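Local coordinates for mobilization protein A (Pseudomonas aeruginosa, PDB 2NS6), which nicks one DNA strand at the plasmid transfer origin, forming a covalent tyrosine-DNA link in a metal-dependent reaction that starts conjugative transfer, at residues 3-8 with 72-77; 24-29 with 105-110; 125-130 with 151-156. All coordinates share one frame; numbering follows the deposited sequence.

Interaction 1 of 3, residues 3-8 with 72-77; sequences YHLTAK and KEVEFA
The side chains of Lys8 and Glu73 leave the same face of the sheet as neighbours, joined first through their backbones: Lys8 N donates to Glu73 O at 3.0 Å, and Glu73 N returns a bond to Lys8 O at 2.7 Å. Lys8 CG takes the crowded position between backbone N and carbonyl carbon (chi1 54°). Its methylenes then run beside the carboxylate, with CD 3.9 Å from Glu73 OE1. The chain bends further out, and Lys8 NZ ends 5.3 Å from Glu73 OE1, so this is charge proximity and no salt bridge; Glu73 instead pairs through OE2 with Lys21 of helix 18-26. A long, flexible lysine suits this exposed place on strand 5-10, an edge strand of a five-stranded antiparallel sheet, which here pairs with strand 71-77. Leu5, Ala7, Val74 and Phe76 share the other face, where Phe76 meets Trp172 and Phe94 from the flanking helices. Leu5 CG meets Val74 CG1 at 3.9 Å, an apolar fit between two buried side chains. At the far end Ala77 N donates to His4 O at 3.2 Å, nearly along the C=O axis. Tyr3 CB lies 3.6 Å from Ala77 O, while the ring leads away to Trp172 and Leu180.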
loop_
_atom_site.group_PDB
_atom_site.type_symbol
_atom_site.label_atom_id
_atom_site.label_comp_id
_atom_site.label_asym_id
_atom_site.label_seq_id
_atom_site.Cartn_x
_atom_site.Cartn_y
_atom_site.Cartn_z
ATOM N N TYR A 3 -16.165 -9.439 -3.775
ATOM C CA TYR A 3 -15.209 -9.149 -2.720
ATOM C C TYR A 3 -15.036 -7.643 -2.717
ATOM O O TYR A 3 -14.186 -7.097 -3.418
ATOM C CB TYR A 3 -13.883 -9.871 -2.980
ATOM C CG TYR A 3 -14.072 -11.371 -3.073
ATOM C CD1 TYR A 3 -14.105 -12.013 -4.315
ATOM C CD2 TYR A 3 -14.328 -12.132 -1.926
ATOM C CE1 TYR A 3 -14.397 -13.370 -4.414
ATOM C CE2 TYR A 3 -14.624 -13.491 -2.015
ATOM C CZ TYR A 3 -14.659 -14.100 -3.264
ATOM O OH TYR A 3 -14.986 -15.436 -3.370
ATOM N N HIS A 4 -15.872 -6.986 -1.920
ATOM C CA HIS A 4 -15.895 -5.539 -1.817
ATOM C C HIS A 4 -14.534 -4.894 -1.563
ATOM O O HIS A 4 -13.691 -5.445 -0.859
ATOM C CB HIS A 4 -16.890 -5.123 -0.732
ATOM C CG HIS A 4 -17.258 -3.675 -0.776
ATOM N ND1 HIS A 4 -17.485 -3.002 -1.960
ATOM C CD2 HIS A 4 -17.459 -2.775 0.215
ATOM C CE1 HIS A 4 -17.807 -1.748 -1.694
ATOM N NE2 HIS A 4 -17.799 -1.583 -0.383
ATOM N N LEU A 5 -14.341 -3.721 -2.154
ATOM C CA LEU A 5 -13.102 -2.964 -2.017
ATOM C C LEU A 5 -13.438 -1.490 -1.835
ATOM O O LEU A 5 -14.295 -0.955 -2.539
ATOM C CB LEU A 5 -12.237 -3.159 -3.260
ATOM C CG LEU A 5 -10.916 -2.390 -3.375
ATOM C CD1 LEU A 5 -9.955 -3.160 -4.275
ATOM C CD2 LEU A 5 -11.166 -0.993 -3.936
ATOM N N THR A 6 -12.774 -0.837 -0.886
ATOM C CA THR A 6 -13.001 0.586 -0.636
ATOM C C THR A 6 -11.651 1.281 -0.644
ATOM O O THR A 6 -10.615 0.626 -0.728
ATOM C CB THR A 6 -13.665 0.830 0.736
ATOM O OG1 THR A 6 -12.825 0.302 1.765
ATOM C CG2 THR A 6 -15.031 0.140 0.814
ATOM N N ALA A 7 -11.656 2.603 -0.547
ATOM C CA ALA A 7 -10.405 3.349 -0.556
ATOM C C ALA A 7 -10.573 4.756 -0.002
ATOM O O ALA A 7 -11.650 5.335 -0.094
ATOM C CB ALA A 7 -9.857 3.414 -1.975
ATOM N N LYS A 8 -9.500 5.297 0.570
ATOM C CA LYS A 8 -9.505 6.648 1.122
ATOM C C LYS A 8 -8.070 7.168 1.259
ATOM O O LYS A 8 -7.128 6.379 1.355
ATOM C CB LYS A 8 -10.196 6.669 2.484
ATOM C CG LYS A 8 -9.638 5.674 3.480
ATOM C CD LYS A 8 -10.157 5.945 4.884
ATOM C CE LYS A 8 -11.670 5.932 4.924
ATOM N NZ LYS A 8 -12.210 4.657 4.365
ATOM N N LYS A 72 -2.580 6.508 0.119
ATOM C CA LYS A 72 -3.907 6.111 -0.328
ATOM C C LYS A 72 -4.111 4.717 0.260
ATOM O O LYS A 72 -3.418 3.762 -0.111
ATOM C CB LYS A 72 -3.945 6.043 -1.855
ATOM C CG LYS A 72 -5.299 5.667 -2.467
ATOM C CD LYS A 72 -6.329 6.763 -2.270
ATOM C CE LYS A 72 -7.626 6.463 -3.006
ATOM N NZ LYS A 72 -7.474 6.599 -4.487
ATOM N N GLU A 73 -5.052 4.608 1.187
ATOM C CA GLU A 73 -5.349 3.341 1.842
ATOM C C GLU A 73 -6.439 2.585 1.104
ATOM O O GLU A 73 -7.522 3.116 0.858
ATOM C CB GLU A 73 -5.792 3.596 3.279
ATOM C CG GLU A 73 -6.329 2.368 4.004
ATOM C CD GLU A 73 -6.537 2.632 5.480
ATOM O OE1 GLU A 73 -7.219 3.623 5.813
ATOM O OE2 GLU A 73 -6.014 1.847 6.304
ATOM N N VAL A 74 -6.153 1.342 0.754
ATOM C CA VAL A 74 -7.120 0.516 0.052
ATOM C C VAL A 74 -7.429 -0.707 0.913
ATOM O O VAL A 74 -6.529 -1.268 1.544
ATOM C CB VAL A 74 -6.572 0.049 -1.313
ATOM C CG1 VAL A 74 -7.637 -0.741 -2.057
ATOM C CG2 VAL A 74 -6.136 1.250 -2.143
ATOM N N GLU A 75 -8.700 -1.102 0.950
ATOM C CA GLU A 75 -9.118 -2.269 1.731
ATOM C C GLU A 75 -9.990 -3.191 0.895
ATOM O O GLU A 75 -10.950 -2.747 0.260
ATOM C CB GLU A 75 -9.899 -1.853 2.980
ATOM C CG GLU A 75 -10.043 -2.995 3.986
ATOM C CD GLU A 75 -10.760 -2.586 5.262
ATOM O OE1 GLU A 75 -10.529 -1.457 5.744
ATOM O OE2 GLU A 75 -11.539 -3.405 5.791
ATOM N N PHE A 76 -9.662 -4.477 0.898
ATOM C CA PHE A 76 -10.437 -5.440 0.127
ATOM C C PHE A 76 -10.541 -6.799 0.812
ATOM O O PHE A 76 -9.589 -7.273 1.427
ATOM C CB PHE A 76 -9.842 -5.597 -1.280
ATOM C CG PHE A 76 -8.342 -5.736 -1.312
ATOM C CD1 PHE A 76 -7.518 -4.628 -1.128
ATOM C CD2 PHE A 76 -7.752 -6.979 -1.509
ATOM C CE1 PHE A 76 -6.132 -4.758 -1.152
ATOM C CE2 PHE A 76 -6.365 -7.118 -1.535
ATOM C CZ PHE A 76 -5.555 -6.006 -1.350
ATOM N N ALA A 77 -11.716 -7.414 0.718
ATOM C CA ALA A 77 -11.946 -8.718 1.322
ATOM C C ALA A 77 -11.255 -9.792 0.488
ATOM O O ALA A 77 -11.129 -9.653 -0.731
ATOM C CB ALA A 77 -13.454 -9.000 1.402
#

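Interaction 2 of 3, residues 24-29 with 105-110; sequences YIQREG and PYTLAI
Gln26 has CG anti to its carbonyl carbon (chi1 -68°) and CD extended beyond it (chi2 -178°), which brings the amide to Thr107, whose CG2 stands anti to its own backbone N. The two side chains cross at about a right angle. This is the C-terminal end of helix 18-26 set against the central antiparallel sheet of an HUH-type relaxase. A Schellman motif closes the helix: Arg27 takes positive phi and Arg27 N bonds to Tyr24 O. Tyr24, probably the residue that links to DNA, lies on the same last turn. The Thr107 methyl meets Gln26 CD at 3.6 Å, a van der Waals contact. Threonine suits both duties here: the methyl packs on the glutamine while OG1 bonds to Ser43 OG and Trp57 NE1. Two residues along the strand, Ala109 offers nothing larger than a methyl, and Ile25 comes down on it with the two CB atoms 4.2 Å apart. Ile25 also packs on Met123 and on His121, a manganese ligand, and so gives the metal site an apolar neighbour. Its carbonyl oxygen accepts a second-shell hydrogen bond from NE2 of His111, another manganese ligand, and that same Ile25 O lies 3.2 Å from Ala109 CB.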
loop_
_atom_site.group_PDB
_atom_site.type_symbol
_atom_site.label_atom_id
_atom_site.label_comp_id
_atom_site.label_asym_id
_atom_site.label_seq_id
_atom_site.Cartn_x
_atom_site.Cartn_y
_atom_site.Cartn_z
ATOM N N TYR A 24 -0.106 -0.166 13.026
ATOM C CA TYR A 24 -1.357 -0.813 13.380
ATOM C C TYR A 24 -1.670 -2.005 12.469
ATOM O O TYR A 24 -1.826 -3.131 12.956
ATOM C CB TYR A 24 -2.499 0.201 13.339
ATOM C CG TYR A 24 -3.823 -0.356 13.816
ATOM C CD1 TYR A 24 -3.995 -0.774 15.134
ATOM C CD2 TYR A 24 -4.904 -0.461 12.946
ATOM C CE1 TYR A 24 -5.220 -1.284 15.574
ATOM C CE2 TYR A 24 -6.126 -0.966 13.371
ATOM C CZ TYR A 24 -6.277 -1.373 14.685
ATOM O OH TYR A 24 -7.489 -1.859 15.103
ATOM N N ILE A 25 -1.743 -1.782 11.155
ATOM C CA ILE A 25 -2.059 -2.890 10.250
ATOM C C ILE A 25 -1.022 -4.016 10.263
ATOM O O ILE A 25 -1.361 -5.174 10.030
ATOM C CB ILE A 25 -2.282 -2.418 8.786
ATOM C CG1 ILE A 25 -0.993 -1.858 8.186
ATOM C CG2 ILE A 25 -3.389 -1.384 8.747
ATOM C CD1 ILE A 25 -1.078 -1.657 6.674
ATOM N N GLN A 26 0.236 -3.693 10.539
ATOM C CA GLN A 26 1.254 -4.744 10.593
ATOM C C GLN A 26 1.426 -5.261 12.025
ATOM O O GLN A 26 2.167 -6.212 12.259
ATOM C CB GLN A 26 2.614 -4.231 10.113
ATOM C CG GLN A 26 2.726 -3.895 8.629
ATOM C CD GLN A 26 4.133 -3.444 8.271
ATOM O OE1 GLN A 26 4.554 -2.336 8.616
ATOM N NE2 GLN A 26 4.875 -4.310 7.596
ATOM N N ARG A 27 0.744 -4.629 12.975
ATOM C CA ARG A 27 0.863 -4.986 14.390
ATOM C C ARG A 27 2.331 -4.962 14.823
ATOM O O ARG A 27 2.857 -5.928 15.390
ATOM C CB ARG A 27 0.218 -6.358 14.680
ATOM C CG ARG A 27 -1.316 -6.355 14.559
ATOM C CD ARG A 27 -1.927 -5.194 15.357
ATOM N NE ARG A 27 -3.307 -4.851 14.986
ATOM C CZ ARG A 27 -4.387 -5.537 15.344
ATOM N NH1 ARG A 27 -4.276 -6.628 16.088
ATOM N NH2 ARG A 27 -5.588 -5.117 14.981
ATOM N N GLU A 28 2.986 -3.838 14.535
ATOM C CA GLU A 28 4.389 -3.621 14.890
ATOM C C GLU A 28 4.439 -2.534 15.957
ATOM O O GLU A 28 3.404 -2.006 16.376
ATOM C CB GLU A 28 5.204 -3.163 13.666
ATOM C CG GLU A 28 5.282 -4.170 12.520
ATOM C CD GLU A 28 6.342 -5.242 12.733
ATOM O OE1 GLU A 28 6.440 -5.786 13.855
ATOM O OE2 GLU A 28 7.075 -5.553 11.765
ATOM N N GLY A 29 5.647 -2.195 16.386
ATOM C CA GLY A 29 5.809 -1.172 17.403
ATOM C C GLY A 29 5.020 -1.505 18.654
ATOM O O GLY A 29 5.113 -2.613 19.182
ATOM N N PRO A 105 5.981 3.208 -3.560
ATOM C CA PRO A 105 6.246 2.465 -2.324
ATOM C C PRO A 105 4.909 2.081 -1.703
ATOM O O PRO A 105 3.931 2.821 -1.819
ATOM C CB PRO A 105 7.011 3.474 -1.469
ATOM C CG PRO A 105 7.741 4.313 -2.514
ATOM C CD PRO A 105 6.665 4.516 -3.554
ATOM N N TYR A 106 4.858 0.921 -1.058
ATOM C CA TYR A 106 3.625 0.472 -0.435
ATOM C C TYR A 106 3.931 -0.491 0.683
ATOM O O TYR A 106 5.031 -1.026 0.767
ATOM C CB TYR A 106 2.727 -0.239 -1.458
ATOM C CG TYR A 106 3.187 -1.640 -1.816
ATOM C CD1 TYR A 106 2.841 -2.740 -1.024
ATOM C CD2 TYR A 106 4.006 -1.860 -2.917
ATOM C CE1 TYR A 106 3.309 -4.025 -1.329
ATOM C CE2 TYR A 106 4.478 -3.132 -3.229
ATOM C CZ TYR A 106 4.131 -4.206 -2.435
ATOM O OH TYR A 106 4.630 -5.454 -2.741
ATOM N N THR A 107 2.929 -0.692 1.536
ATOM C CA THR A 107 2.999 -1.627 2.642
ATOM C C THR A 107 1.607 -2.240 2.699
ATOM O O THR A 107 0.598 -1.527 2.627
ATOM C CB THR A 107 3.307 -0.931 3.990
ATOM O OG1 THR A 107 4.640 -0.402 3.969
ATOM C CG2 THR A 107 3.194 -1.920 5.141
ATOM N N LEU A 108 1.545 -3.562 2.793
ATOM C CA LEU A 108 0.259 -4.233 2.865
ATOM C C LEU A 108 0.291 -5.271 3.961
ATOM O O LEU A 108 1.342 -5.790 4.324
ATOM C CB LEU A 108 -0.081 -4.907 1.531
ATOM C CG LEU A 108 0.659 -6.173 1.108
ATOM C CD1 LEU A 108 -0.019 -7.393 1.701
ATOM C CD2 LEU A 108 0.657 -6.283 -0.414
ATOM N N ALA A 109 -0.877 -5.577 4.494
ATOM C CA ALA A 109 -0.959 -6.571 5.537
ATOM C C ALA A 109 -2.262 -7.326 5.323
ATOM O O ALA A 109 -3.259 -6.751 4.868
ATOM C CB ALA A 109 -0.944 -5.881 6.904
ATOM N N ILE A 110 -2.242 -8.617 5.615
ATOM C CA ILE A 110 -3.438 -9.457 5.495
ATOM C C ILE A 110 -3.912 -9.712 6.924
ATOM O O ILE A 110 -3.111 -10.057 7.789
ATOM C CB ILE A 110 -3.116 -10.826 4.814
ATOM C CG1 ILE A 110 -2.898 -10.627 3.308
ATOM C CG2 ILE A 110 -4.263 -11.819 5.073
ATOM C CD1 ILE A 110 -2.418 -11.880 2.562
#

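Interaction 3 of 3, residues 125-130 with 151-156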
loop_
_atom_site.group_PDB
_atom_site.type_symbol
_atom_site.label_atom_id
_atom_site.label_comp_id
_atom_site.label_asym_id
_atom_site.label_seq_id
_atom_site.Cartn_x
_atom_site.Cartn_y
_atom_site.Cartn_z
ATOM N N SER A 125 1.953 4.940 -1.328
ATOM C CA SER A 125 2.538 6.276 -1.327
ATOM C C SER A 125 2.514 6.747 -2.774
ATOM O O SER A 125 2.991 6.045 -3.669
ATOM C CB SER A 125 3.984 6.217 -0.834
ATOM O OG SER A 125 4.653 7.438 -1.090
ATOM N N GLU A 126 1.962 7.932 -3.005
ATOM C CA GLU A 126 1.870 8.467 -4.355
ATOM C C GLU A 126 3.126 9.196 -4.807
ATOM O O GLU A 126 3.063 10.330 -5.287
ATOM C CB GLU A 126 0.649 9.381 -4.469
ATOM C CG GLU A 126 -0.664 8.619 -4.455
ATOM C CD GLU A 126 -1.835 9.510 -4.102
ATOM O OE1 GLU A 126 -2.820 9.535 -4.864
ATOM O OE2 GLU A 126 -1.760 10.182 -3.054
ATOM N N ARG A 127 4.261 8.521 -4.651
ATOM C CA ARG A 127 5.567 9.038 -5.045
ATOM C C ARG A 127 6.180 7.997 -5.959
ATOM O O ARG A 127 6.205 6.813 -5.638
ATOM C CB ARG A 127 6.468 9.232 -3.819
ATOM C CG ARG A 127 5.993 10.322 -2.869
ATOM C CD ARG A 127 6.408 11.704 -3.376
ATOM N NE ARG A 127 5.837 12.788 -2.583
ATOM C CZ ARG A 127 6.246 14.049 -2.647
ATOM N NH1 ARG A 127 7.234 14.379 -3.465
ATOM N NH2 ARG A 127 5.662 14.980 -1.907
ATOM N N ILE A 128 6.676 8.448 -7.101
ATOM C CA ILE A 128 7.269 7.565 -8.088
ATOM C C ILE A 128 8.727 7.258 -7.781
ATOM O O ILE A 128 9.571 8.161 -7.754
ATOM C CB ILE A 128 7.171 8.209 -9.483
ATOM C CG1 ILE A 128 5.703 8.497 -9.800
ATOM C CG2 ILE A 128 7.804 7.306 -10.535
ATOM C CD1 ILE A 128 5.479 9.341 -11.038
ATOM N N ASN A 129 9.036 5.988 -7.551
ATOM C CA ASN A 129 10.421 5.643 -7.282
ATOM C C ASN A 129 11.143 5.480 -8.613
ATOM O O ASN A 129 10.983 4.470 -9.300
ATOM C CB ASN A 129 10.531 4.350 -6.481
ATOM C CG ASN A 129 11.947 4.106 -5.988
ATOM O OD1 ASN A 129 12.905 4.644 -6.541
ATOM N ND2 ASN A 129 12.086 3.290 -4.956
ATOM N N ASP A 130 11.934 6.488 -8.968
ATOM C CA ASP A 130 12.688 6.479 -10.216
ATOM C C ASP A 130 14.075 5.858 -10.062
ATOM O O ASP A 130 14.884 5.915 -10.983
ATOM C CB ASP A 130 12.831 7.905 -10.761
ATOM C CG ASP A 130 13.289 8.892 -9.700
ATOM O OD1 ASP A 130 13.860 8.460 -8.683
ATOM O OD2 ASP A 130 13.085 10.104 -9.889
ATOM N N GLY A 151 15.793 17.295 -6.400
ATOM C CA GLY A 151 14.519 17.528 -5.740
ATOM C C GLY A 151 13.916 16.276 -5.135
ATOM O O GLY A 151 14.617 15.297 -4.888
ATOM N N GLY A 152 12.611 16.303 -4.896
ATOM C CA GLY A 152 11.957 15.152 -4.310
ATOM C C GLY A 152 11.469 14.193 -5.370
ATOM O O GLY A 152 11.570 14.473 -6.567
ATOM N N ALA A 153 10.955 13.047 -4.936
ATOM C CA ALA A 153 10.435 12.071 -5.880
ATOM C C ALA A 153 9.207 12.715 -6.500
ATOM O O ALA A 153 8.500 13.476 -5.833
ATOM C CB ALA A 153 10.052 10.785 -5.159
ATOM N N GLN A 154 8.963 12.421 -7.773
ATOM C CA GLN A 154 7.818 12.975 -8.485
ATOM C C GLN A 154 6.531 12.336 -7.978
ATOM O O GLN A 154 6.509 11.149 -7.642
ATOM C CB GLN A 154 7.969 12.730 -9.994
ATOM C CG GLN A 154 6.786 13.192 -10.841
ATOM C CD GLN A 154 7.028 13.026 -12.342
ATOM O OE1 GLN A 154 7.616 12.035 -12.784
ATOM N NE2 GLN A 154 6.557 13.990 -13.130
ATOM N N LYS A 155 5.468 13.130 -7.902
ATOM C CA LYS A 155 4.177 12.630 -7.445
ATOM C C LYS A 155 3.419 12.030 -8.623
ATOM O O LYS A 155 3.652 12.406 -9.770
ATOM C CB LYS A 155 3.348 13.769 -6.844
ATOM C CG LYS A 155 3.784 14.242 -5.457
ATOM C CD LYS A 155 3.061 15.540 -5.084
ATOM C CE LYS A 155 3.269 15.936 -3.619
ATOM N NZ LYS A 155 2.522 15.067 -2.647
ATOM N N THR A 156 2.532 11.077 -8.352
ATOM C CA THR A 156 1.746 10.490 -9.426
ATOM C C THR A 156 0.295 10.908 -9.287
ATOM O O THR A 156 -0.202 11.101 -8.176
ATOM C CB THR A 156 1.815 8.958 -9.447
ATOM O OG1 THR A 156 1.026 8.475 -10.543
ATOM C CG2 THR A 156 1.286 8.365 -8.154
HETATM O O HOH W 1 -2.335 9.635 -7.450
HETATM O O HOH W 2 10.306 10.408 -9.222
#
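An isolated beta bridge joins Arg127 and Lys155, two loop residues whose chains run in opposite directions. The bonds at its two ends differ: Ile128 N points almost straight at Gln154 O (2.8 Å, N-H...O 178°), whereas Thr156 N approaches Glu126 O from well above the carbonyl plane. Beside the bridge, the Lys155 chain passes over the Arg127 guanidinium, with CG 3.7 Å from CZ above the centre of the group. Arg127 bends at chi2 (-81°), turning CD toward Ala153 O, 3.7 Å away. NH1 of Arg127 donates to Ala153 O at 2.8 Å, with the oxygen tilted only 15° from the guanidinium plane, and also to Lys141 O. Arginine's several N-H groups suit it to join loop carbonyls in this way. Arg127 NH2 and Lys155 NZ stand just 3.2 Å apart, a repulsion that the salt bridge of Lys155 to Glu64 probably eases. Branched Ile128 packs its CG1 3.9 Å from Thr156 CB. Buried Glu126 is paired with Arg69, and one water spans Glu126 OE1 (2.6 Å) and Thr156 O; a second links Ile128 O with Gln154 N. Glu126 also centres an inverse gamma turn, which leads from the end of strand 117-124 into this single antiparallel bridge between two loops.

Interactions 1 and 2 meet the same antiparallel sheet, their centres about 14 Å apart. Interaction 1 lies at one margin, where strand 5-10 is outermost; interaction 2 sets on strand 106-113 the helix that carries Tyr24, the likely DNA-linked nucleophile. That helix, 18-26, follows strand 5-10 in the chain and bears on both interactions. Both border metal-binding histidines: the side chains of Glu75 and Ile25 are about 5 and 6 Å from a bound manganese ion. Interaction 3, its centre about 22 Å from that of interaction 1 and about 21 Å from that of interaction 2, lies away from Tyr24 and the histidine metal site. It touches interaction 2 through Pro105 O and Ser125 N, 2.9 Å apart and probably hydrogen-bonded.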